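Local coordinates for paraflagellar rod component (Trypanosoma brucei, PDB 2Q0X), which is of unknown function but adopts an alpha/beta-hydrolase fold and is named as a component of the paraflagellar rod, at residues H89-V94 with V122-E127. Sequence-based numbering, arbitrary orientation.
Sequences HDAEDV and VFELLE
L125 of helix 119-128 packs on A91 and V94 of helix 87-104, and E124 meets A91, in a buried helix-helix contact of the alpha/beta-hydrolase fold. In chain order the two helices flank strand 110-115 of the central mixed sheet, so helix 87-104, that strand and helix 119-128 follow one another directly. The short segments approach to 8.7 Å between their axes and cross at -63°; A91 and L125 hold the nearest backbone positions, their CA atoms 5.5 Å apart.

The apolar packing is carried by L125, whose forked end spreads over the turn of helix that runs from A91 to V94. Its CD1 branch meets V94, coming to 3.5 Å from V94 CG1, tighter than usual for two methyl carbons, and the two side chains cross nearly at right angles. V94 offers that methyl because CG1 lies anti to its backbone N (chi1 179°). L125 also touches D95 and I98 further along helix 87-104 and reaches L112 of strand 110-115, which ties this interface to the sheet.

The acidic side chain of E124 contributes carbon rather than charge here. With CG anti to the backbone N (chi1 -174°), E124 CG lies 3.6 Å from A91 CB, and the methyl of A91 rests against the aliphatic part of the glutamate. Beyond CG the chain bends at chi2 on its way to the carboxylate, which forms weak hydrogen bonds to H87 and N128.

No hydrogen bond links the two segments, and the polar groups of D90 and D93 are engaged on other sides of helix 87-104: D90 in a salt bridge with R191, and both aspartates in hydrogen bonds with Q85. The close approach of the leucine to the helix backbone is consistent with the small side chain of A91; L125 CD2 lies 3.4 Å from A91 O.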
# COMPACT_ATOMS: atom_id res chain seq x y z
N HIS A 89 17.04 1.36 3.69
CA HIS A 89 16.08 2.25 4.34
C HIS A 89 14.77 1.56 4.67
O HIS A 89 14.24 1.78 5.75
CB HIS A 89 15.86 3.51 3.51
CG HIS A 89 17.05 4.42 3.47
ND1 HIS A 89 18.22 4.09 2.82
CD2 HIS A 89 17.25 5.65 4.00
CE1 HIS A 89 19.09 5.07 2.96
NE2 HIS A 89 18.53 6.04 3.67
N ASP A 90 14.27 0.72 3.77
CA ASP A 90 13.14 -0.17 4.07
C ASP A 90 13.42 -1.00 5.33
O ASP A 90 12.57 -1.08 6.22
CB ASP A 90 12.87 -1.14 2.91
CG ASP A 90 11.85 -0.63 1.88
OD1 ASP A 90 11.15 0.38 2.10
OD2 ASP A 90 11.74 -1.29 0.83
N ALA A 91 14.60 -1.64 5.36
CA ALA A 91 15.09 -2.43 6.50
C ALA A 91 15.07 -1.64 7.79
O ALA A 91 14.57 -2.12 8.81
CB ALA A 91 16.52 -2.91 6.24
N GLU A 92 15.61 -0.43 7.72
CA GLU A 92 15.60 0.50 8.84
C GLU A 92 14.20 0.80 9.35
O GLU A 92 13.97 0.78 10.55
CB GLU A 92 16.32 1.79 8.45
CG GLU A 92 16.43 2.77 9.60
CD GLU A 92 17.40 3.89 9.32
OE1 GLU A 92 17.46 4.37 8.16
OE2 GLU A 92 18.09 4.31 10.29
N ASP A 93 13.27 1.10 8.44
CA ASP A 93 11.85 1.27 8.80
C ASP A 93 11.27 0.04 9.49
O ASP A 93 10.56 0.16 10.48
CB ASP A 93 11.01 1.58 7.56
CG ASP A 93 11.38 2.89 6.91
OD1 ASP A 93 11.96 3.74 7.59
OD2 ASP A 93 11.12 3.04 5.72
N VAL A 94 11.57 -1.14 8.97
CA VAL A 94 11.17 -2.40 9.62
C VAL A 94 11.79 -2.57 11.02
O VAL A 94 11.10 -3.02 11.95
CB VAL A 94 11.43 -3.62 8.72
CG1 VAL A 94 11.02 -4.92 9.44
CG2 VAL A 94 10.61 -3.48 7.37
N VAL A 122 15.39 -8.68 5.15
CA VAL A 122 15.72 -9.48 6.30
C VAL A 122 17.24 -9.63 6.44
O VAL A 122 17.75 -9.54 7.55
CB VAL A 122 14.99 -10.84 6.28
CG1 VAL A 122 15.54 -11.80 7.36
CG2 VAL A 122 13.49 -10.63 6.46
N PHE A 123 17.96 -9.84 5.32
CA PHE A 123 19.41 -10.02 5.39
C PHE A 123 20.09 -8.75 5.88
O PHE A 123 20.99 -8.80 6.73
CB PHE A 123 20.01 -10.49 4.06
CG PHE A 123 19.66 -11.92 3.71
CD1 PHE A 123 20.21 -12.97 4.44
CD2 PHE A 123 18.77 -12.22 2.68
CE1 PHE A 123 19.90 -14.29 4.13
CE2 PHE A 123 18.45 -13.53 2.38
CZ PHE A 123 19.02 -14.57 3.10
N GLU A 124 19.62 -7.61 5.35
CA GLU A 124 20.05 -6.28 5.78
C GLU A 124 19.73 -6.01 7.25
O GLU A 124 20.59 -5.51 8.00
CB GLU A 124 19.39 -5.25 4.87
CG GLU A 124 19.84 -3.84 5.08
CD GLU A 124 21.31 -3.63 4.80
OE1 GLU A 124 21.88 -4.34 3.91
OE2 GLU A 124 21.89 -2.75 5.47
N LEU A 125 18.51 -6.35 7.66
CA LEU A 125 18.10 -6.24 9.06
C LEU A 125 19.01 -7.03 9.97
O LEU A 125 19.54 -6.48 10.92
CB LEU A 125 16.66 -6.75 9.28
CG LEU A 125 15.53 -5.70 9.35
CD1 LEU A 125 14.15 -6.37 9.50
CD2 LEU A 125 15.79 -4.77 10.48
N LEU A 126 19.16 -8.32 9.69
CA LEU A 126 19.91 -9.24 10.53
C LEU A 126 21.39 -8.87 10.74
O LEU A 126 21.96 -9.20 11.77
CB LEU A 126 19.80 -10.68 10.00
CG LEU A 126 18.61 -11.46 10.54
CD1 LEU A 126 17.34 -10.69 10.45
CD2 LEU A 126 18.45 -12.74 9.79
N GLU A 127 21.99 -8.15 9.79
CA GLU A 127 23.34 -7.67 9.96
C GLU A 127 23.42 -6.33 10.70
O GLU A 127 24.42 -6.08 11.36
CB GLU A 127 24.11 -7.64 8.63
CG GLU A 127 23.69 -6.58 7.61
CD GLU A 127 24.69 -6.45 6.44
OE1 GLU A 127 24.91 -5.30 5.92
OE2 GLU A 127 25.27 -7.50 6.03